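Long-range contacts in pullulanase (Bacillus acidopullulyticus, PDB 2WAN), which hydrolyses the alpha-1,6-glucosidic linkages of pullulan and, as a debranching enzyme, probably those at the branch points of starch-type polysaccharides: residues 228-232 / 253-257; 331-335 / 568-573; 338-343 / 353-357. One frame throughout, in Å; residues are numbered along the deposited sequence.

Interaction 1 (228-232 / 253-257); sequences NVSLT and DSVNH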
# COMPACT_ATOMS: atom_id res chain seq x y z
N ASN A 228 -38.42 -9.51 -26.70
CA ASN A 228 -38.27 -8.06 -26.77
C ASN A 228 -39.62 -7.38 -26.55
O ASN A 228 -40.66 -7.86 -27.03
CB ASN A 228 -37.69 -7.62 -28.13
CG ASN A 228 -36.32 -8.24 -28.43
OD1 ASN A 228 -36.00 -8.52 -29.59
ND2 ASN A 228 -35.53 -8.45 -27.39
N VAL A 229 -39.62 -6.26 -25.82
CA VAL A 229 -40.85 -5.51 -25.56
C VAL A 229 -40.95 -4.31 -26.51
O VAL A 229 -40.01 -3.53 -26.64
CB VAL A 229 -40.94 -5.01 -24.08
CG1 VAL A 229 -42.24 -4.25 -23.84
CG2 VAL A 229 -40.83 -6.18 -23.11
N SER A 230 -42.11 -4.19 -27.16
CA SER A 230 -42.40 -3.04 -28.04
C SER A 230 -42.92 -1.84 -27.25
O SER A 230 -43.79 -1.98 -26.39
CB SER A 230 -43.43 -3.41 -29.11
OG SER A 230 -42.94 -4.45 -29.94
N LEU A 231 -42.37 -0.67 -27.58
CA LEU A 231 -42.73 0.60 -26.93
C LEU A 231 -42.88 1.70 -27.97
O LEU A 231 -41.91 2.06 -28.65
CB LEU A 231 -41.66 0.99 -25.89
CG LEU A 231 -41.69 2.38 -25.24
CD1 LEU A 231 -42.78 2.46 -24.20
CD2 LEU A 231 -40.35 2.71 -24.61
N THR A 232 -44.09 2.24 -28.11
CA THR A 232 -44.31 3.39 -28.97
C THR A 232 -44.47 4.66 -28.13
O THR A 232 -45.29 4.71 -27.21
CB THR A 232 -45.52 3.20 -29.92
OG1 THR A 232 -46.69 2.92 -29.16
CG2 THR A 232 -45.28 2.05 -30.87
N ASP A 253 -43.14 -1.04 -18.30
CA ASP A 253 -42.89 0.37 -18.59
C ASP A 253 -44.19 1.15 -18.36
O ASP A 253 -45.27 0.57 -18.36
CB ASP A 253 -42.33 0.58 -20.00
CG ASP A 253 -43.31 0.20 -21.10
OD1 ASP A 253 -43.22 -0.93 -21.62
OD2 ASP A 253 -44.16 1.04 -21.47
N SER A 254 -44.06 2.46 -18.17
CA SER A 254 -45.20 3.31 -17.80
C SER A 254 -46.14 3.64 -18.96
O SER A 254 -47.22 4.18 -18.74
CB SER A 254 -44.70 4.60 -17.13
OG SER A 254 -43.90 5.35 -18.02
N VAL A 255 -45.74 3.31 -20.19
CA VAL A 255 -46.60 3.51 -21.35
C VAL A 255 -47.49 2.29 -21.58
O VAL A 255 -48.71 2.44 -21.73
CB VAL A 255 -45.79 3.86 -22.63
CG1 VAL A 255 -46.72 4.03 -23.84
CG2 VAL A 255 -44.97 5.11 -22.42
N ASN A 256 -46.89 1.10 -21.61
CA ASN A 256 -47.64 -0.14 -21.77
C ASN A 256 -48.44 -0.52 -20.52
O ASN A 256 -49.46 -1.20 -20.62
CB ASN A 256 -46.72 -1.31 -22.15
CG ASN A 256 -46.14 -1.16 -23.56
OD1 ASN A 256 -46.87 -0.99 -24.53
ND2 ASN A 256 -44.82 -1.25 -23.66
N HIS A 257 -47.97 -0.08 -19.36
CA HIS A 257 -48.67 -0.32 -18.09
C HIS A 257 -48.65 0.94 -17.22
O HIS A 257 -47.80 1.07 -16.34
CB HIS A 257 -48.06 -1.52 -17.35
CG HIS A 257 -48.22 -2.82 -18.08
ND1 HIS A 257 -47.23 -3.36 -18.87
CD2 HIS A 257 -49.27 -3.67 -18.16
CE1 HIS A 257 -47.65 -4.50 -19.40
NE2 HIS A 257 -48.89 -4.71 -18.98
O HOH W 1 -46.32 0.64 -26.75

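Interaction 2 (331-335 / 568-573); sequences VWAPT and IVPQYY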
# COMPACT_ATOMS: atom_id res chain seq x y z
N VAL A 331 -7.66 1.40 26.16
CA VAL A 331 -7.80 0.43 25.06
C VAL A 331 -9.23 0.49 24.51
O VAL A 331 -10.19 0.66 25.28
CB VAL A 331 -7.44 -1.02 25.53
CG1 VAL A 331 -8.41 -1.53 26.63
CG2 VAL A 331 -7.40 -2.00 24.34
N TRP A 332 -9.36 0.35 23.19
CA TRP A 332 -10.67 0.33 22.54
C TRP A 332 -11.19 -1.10 22.44
O TRP A 332 -10.59 -1.93 21.76
CB TRP A 332 -10.57 0.97 21.14
CG TRP A 332 -11.91 1.20 20.47
CD1 TRP A 332 -12.91 2.06 20.86
CD2 TRP A 332 -12.38 0.55 19.28
NE1 TRP A 332 -13.98 1.98 19.98
CE2 TRP A 332 -13.67 1.07 19.00
CE3 TRP A 332 -11.83 -0.40 18.41
CZ2 TRP A 332 -14.43 0.65 17.89
CZ3 TRP A 332 -12.58 -0.82 17.31
CH2 TRP A 332 -13.86 -0.29 17.06
N ALA A 333 -12.28 -1.39 23.14
CA ALA A 333 -12.84 -2.75 23.15
C ALA A 333 -14.36 -2.67 23.30
O ALA A 333 -14.91 -3.03 24.36
CB ALA A 333 -12.22 -3.59 24.25
N PRO A 334 -15.04 -2.20 22.24
CA PRO A 334 -16.46 -1.82 22.31
C PRO A 334 -17.42 -2.99 22.51
O PRO A 334 -18.58 -2.76 22.87
CB PRO A 334 -16.71 -1.14 20.97
CG PRO A 334 -15.74 -1.77 20.04
CD PRO A 334 -14.49 -1.97 20.89
N THR A 335 -16.96 -4.21 22.27
CA THR A 335 -17.83 -5.38 22.46
C THR A 335 -17.51 -6.18 23.73
O THR A 335 -18.21 -7.14 24.06
CB THR A 335 -17.77 -6.32 21.25
OG1 THR A 335 -16.46 -6.88 21.15
CG2 THR A 335 -18.13 -5.57 19.96
N ILE A 568 -8.86 -8.55 21.02
CA ILE A 568 -9.44 -7.37 21.65
C ILE A 568 -10.80 -7.01 21.03
O ILE A 568 -11.76 -6.77 21.76
CB ILE A 568 -8.45 -6.16 21.63
CG1 ILE A 568 -7.15 -6.56 22.35
CG2 ILE A 568 -9.09 -4.89 22.27
CD1 ILE A 568 -6.02 -5.55 22.21
N VAL A 569 -10.87 -6.97 19.70
CA VAL A 569 -12.11 -6.66 18.99
C VAL A 569 -12.26 -7.68 17.84
O VAL A 569 -11.82 -7.41 16.71
CB VAL A 569 -12.15 -5.22 18.42
CG1 VAL A 569 -13.58 -4.82 18.03
CG2 VAL A 569 -11.60 -4.19 19.42
N PRO A 570 -12.86 -8.86 18.14
CA PRO A 570 -12.92 -9.98 17.20
C PRO A 570 -13.31 -9.59 15.77
O PRO A 570 -14.37 -9.00 15.55
CB PRO A 570 -13.94 -10.93 17.86
CG PRO A 570 -13.67 -10.73 19.33
CD PRO A 570 -13.41 -9.24 19.46
N GLN A 571 -12.40 -9.91 14.85
CA GLN A 571 -12.54 -9.69 13.39
C GLN A 571 -12.52 -8.26 12.86
O GLN A 571 -12.24 -8.07 11.68
CB GLN A 571 -13.78 -10.38 12.81
CG GLN A 571 -13.76 -11.90 12.90
CD GLN A 571 -14.96 -12.49 12.19
OE1 GLN A 571 -15.71 -11.78 11.51
NE2 GLN A 571 -15.16 -13.79 12.35
N TYR A 572 -12.84 -7.29 13.70
CA TYR A 572 -13.13 -5.94 13.24
C TYR A 572 -11.96 -5.22 12.58
O TYR A 572 -12.17 -4.33 11.75
CB TYR A 572 -13.69 -5.08 14.39
CG TYR A 572 -14.16 -3.71 13.93
CD1 TYR A 572 -15.39 -3.55 13.30
CD2 TYR A 572 -13.37 -2.57 14.15
CE1 TYR A 572 -15.82 -2.32 12.88
CE2 TYR A 572 -13.79 -1.33 13.73
CZ TYR A 572 -15.02 -1.21 13.10
OH TYR A 572 -15.44 0.01 12.68
N TYR A 573 -10.73 -5.57 12.96
CA TYR A 573 -9.56 -4.91 12.34
C TYR A 573 -9.24 -5.45 10.94
O TYR A 573 -8.35 -4.92 10.27
CB TYR A 573 -8.31 -4.99 13.25
CG TYR A 573 -8.36 -4.06 14.45
CD1 TYR A 573 -7.94 -2.73 14.35
CD2 TYR A 573 -8.81 -4.52 15.70
CE1 TYR A 573 -7.97 -1.86 15.46
CE2 TYR A 573 -8.86 -3.67 16.80
CZ TYR A 573 -8.43 -2.34 16.68
OH TYR A 573 -8.45 -1.51 17.78
O HOH W 2 -8.32 -2.24 20.31
O HOH W 3 -14.30 -5.49 21.90

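Interaction 3 (338-343 / 353-357); sequences NVQLLL and KQLEM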
# COMPACT_ATOMS: atom_id res chain seq x y z
N ASN A 338 -15.92 -7.20 29.89
CA ASN A 338 -14.95 -6.85 30.92
C ASN A 338 -13.55 -6.71 30.33
O ASN A 338 -13.18 -7.48 29.45
CB ASN A 338 -14.92 -7.92 32.01
CG ASN A 338 -14.30 -7.41 33.30
OD1 ASN A 338 -14.22 -6.21 33.53
ND2 ASN A 338 -13.84 -8.33 34.14
N VAL A 339 -12.81 -5.73 30.84
CA VAL A 339 -11.37 -5.62 30.55
C VAL A 339 -10.60 -5.40 31.85
O VAL A 339 -10.93 -4.51 32.63
CB VAL A 339 -11.03 -4.48 29.54
CG1 VAL A 339 -9.52 -4.49 29.22
CG2 VAL A 339 -11.82 -4.61 28.25
N GLN A 340 -9.60 -6.24 32.09
CA GLN A 340 -8.70 -6.06 33.22
C GLN A 340 -7.28 -5.78 32.75
O GLN A 340 -6.86 -6.24 31.68
CB GLN A 340 -8.72 -7.30 34.10
CG GLN A 340 -10.11 -7.58 34.66
CD GLN A 340 -10.06 -8.49 35.87
OE1 GLN A 340 -10.41 -9.66 35.79
NE2 GLN A 340 -9.61 -7.95 37.00
N LEU A 341 -6.55 -5.01 33.56
CA LEU A 341 -5.12 -4.77 33.36
C LEU A 341 -4.31 -5.78 34.18
O LEU A 341 -4.52 -5.90 35.40
CB LEU A 341 -4.77 -3.33 33.80
CG LEU A 341 -3.30 -2.89 33.75
CD1 LEU A 341 -2.83 -2.78 32.29
CD2 LEU A 341 -3.11 -1.56 34.47
N LEU A 342 -3.39 -6.48 33.52
CA LEU A 342 -2.48 -7.41 34.18
C LEU A 342 -1.10 -6.77 34.20
O LEU A 342 -0.54 -6.47 33.14
CB LEU A 342 -2.43 -8.78 33.48
CG LEU A 342 -3.78 -9.47 33.20
CD1 LEU A 342 -3.59 -10.85 32.55
CD2 LEU A 342 -4.56 -9.60 34.48
N LEU A 343 -0.59 -6.53 35.40
CA LEU A 343 0.72 -5.91 35.62
C LEU A 343 1.71 -6.92 36.14
O LEU A 343 1.39 -7.70 37.05
CB LEU A 343 0.60 -4.75 36.64
CG LEU A 343 -0.04 -3.46 36.13
CD1 LEU A 343 -0.17 -2.45 37.27
CD2 LEU A 343 0.74 -2.83 34.96
N LYS A 353 -0.05 -7.77 39.78
CA LYS A 353 -1.29 -7.11 40.14
C LYS A 353 -2.29 -7.21 38.99
O LYS A 353 -1.95 -7.03 37.82
CB LYS A 353 -1.01 -5.64 40.51
CG LYS A 353 -2.16 -4.96 41.24
CD LYS A 353 -1.78 -3.53 41.59
CE LYS A 353 -1.23 -3.45 43.01
NZ LYS A 353 -0.69 -2.09 43.31
N GLN A 354 -3.52 -7.57 39.34
CA GLN A 354 -4.61 -7.61 38.40
C GLN A 354 -5.64 -6.56 38.78
O GLN A 354 -6.14 -6.55 39.92
CB GLN A 354 -5.20 -9.02 38.39
CG GLN A 354 -6.45 -9.17 37.56
CD GLN A 354 -6.75 -10.62 37.24
OE1 GLN A 354 -7.86 -10.96 36.83
NE2 GLN A 354 -5.75 -11.49 37.42
N LEU A 355 -5.95 -5.65 37.86
CA LEU A 355 -6.86 -4.54 38.18
C LEU A 355 -8.01 -4.41 37.20
O LEU A 355 -7.82 -4.54 35.99
CB LEU A 355 -6.09 -3.21 38.21
CG LEU A 355 -4.96 -3.09 39.23
CD1 LEU A 355 -4.03 -1.96 38.85
CD2 LEU A 355 -5.56 -2.85 40.62
N GLU A 356 -9.20 -4.15 37.72
CA GLU A 356 -10.34 -3.87 36.85
C GLU A 356 -10.15 -2.50 36.16
O GLU A 356 -9.82 -1.50 36.81
CB GLU A 356 -11.65 -3.87 37.65
CG GLU A 356 -12.23 -5.24 37.92
CD GLU A 356 -12.80 -5.88 36.66
OE1 GLU A 356 -12.88 -7.12 36.64
OE2 GLU A 356 -13.15 -5.15 35.71
N MET A 357 -10.34 -2.47 34.84
CA MET A 357 -10.40 -1.18 34.14
C MET A 357 -11.85 -0.67 34.13
O MET A 357 -12.78 -1.41 34.46
CB MET A 357 -9.81 -1.28 32.73
CG MET A 357 -8.34 -1.72 32.76
SD MET A 357 -7.56 -1.86 31.12
CE MET A 357 -7.45 -0.14 30.63

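Interaction 1 (228-232 / 253-257)
Segment 228-232 is an extended strand, whereas 253-257 turns away from the end of a strand through three residues with helical backbone angles; the closest CA pair, L231 and N256, stands 7.2 Å apart, too far for strand pairing. A side chain spans the gap instead: N256 ND2 donates to S230 O at 3.0 Å and also to D253 OD1 at 2.6 Å. D253 holds the turn in shape, its OD2 accepting from N256 N at 2.7 Å in an Asx motif, while H257 N bonds to D253 O at 3.0 Å. One water accepts from T232 N (3.1 Å) and donates to N256 OD1 (2.8 Å), so both ends of the amide are used. Alongside this polar link, L231 CD1 packs on V255 CB at 3.7 Å. Within the X25 domain, 223-233 is an outermost strand of a three-stranded sheet beside 208-216, and 250-253 edges a four-stranded one; the turn thus bridges two sheets, with the Y212 hydroxyl hydrogen-bonded to D253 OD1 and F242 of strand 238-245 touching both L231 and D253.

Interaction 2 (331-335 / 568-573)
A domain interface is often centred on one large aromatic side chain; here W332 contributes most, with 91 Å² covered by segment 568-573. Its CB leaves sideways, yet the t rotamer carries the indole to the opposing segment, where the ring edge meets two tyrosines: CH2 lies 3.5 Å from Y572 CE2, and CE3 lies 3.6 Å from Y573 OH. The six-membered ring of W332 and the ring of Y572 are oblique, with centroids 5.5 Å apart and planes at 56°. The Y572 hydroxyl bonds to N307, and M598 of helix 597-614 also touches the indole. I568, with 59 Å² covered, ends helix 564-568 and places CG2 3.9 Å from both V331 CG2 and A333 CB, and 3.4 Å from W332 O. Strand 326-332 belongs to the carbohydrate-binding module 48 region, and 568-573 to the alpha-amylase-type catalytic domain, so this is a join between an accessory beta domain and an excursion from the TIM barrel that follows strand 547-552. V569, with 54 Å² covered, leaves the helical conformation and points its side chain at the module: CG2 sits 3.9 Å from W332 CE3, 3.9 Å from P334 CD and 3.4 Å from W332 O. Direct contacts being largely apolar, water serves the backbone polar groups. One molecule donates to W332 O at 2.7 Å and bonds Y573 OH at 2.6 Å; another accepts from T335 N at 3.0 Å and donates to I568 O at 2.8 Å.

Interaction 3 (338-343 / 353-357)
At the start of strand 338-343, N338 reaches across to the partner strand, ND2 donating to E356 OE1 at 2.9 Å. V339 follows with its carbonyl, V339 O accepting from M357 N at 3.1 Å, while V339 CG1 rests 3.8 Å from M357 SD. Q340 faces E356 in a non-hydrogen-bonded pair, its long side chain lying over Q354 and E356. L341 pairs with L355 through two hydrogen bonds, L341 N to L355 O at 2.8 Å and L355 N to L341 O at 2.9 Å, and its CB meets M357 CG at 4.1 Å. L342 and Q354 form the next non-hydrogen-bonded pair, with L342 CD2 3.6 Å from Q354 CG. L343 closes the ladder with K353: L343 N to K353 O is 2.8 Å, K353 N to L343 O 3.1 Å, and L343 CD1 touches L355 CD1 at 4.2 Å. Alternation puts L341, L343, L355 and the base of K353 on one face and Q340, L342, Q354 and E356 on the other, the more polar one. The antiparallel strand axes run at 154°, 4.6 Å apart at closest. Within the carbohydrate-binding module 48 region, strand 377-383 flanks 338-344 on the other edge; F329 and V369, from strands 326-332 and 364-370, pack against L341.

Overall arrangement
Interactions 2 and 3 show how a hairpin and a domain interface can share one beta sheet. Their centres are about 17 Å apart, and they touch directly: V339 CG1 meets V331 CG1, and V339 CG2 meets A333 CB, each at 4.1 Å. Strands 326-332 and 338-344 follow each other in the chain, and V339 of the hairpin packs directly on the segment that interaction 2 joins to the catalytic domain. Interaction 1 stands apart in the X25 domain, its centre about 53 Å from that of interaction 2 and 69 Å from that of interaction 3. Like interaction 3 it joins parts of one accessory region, whereas interaction 2 links an accessory domain to the catalytic one.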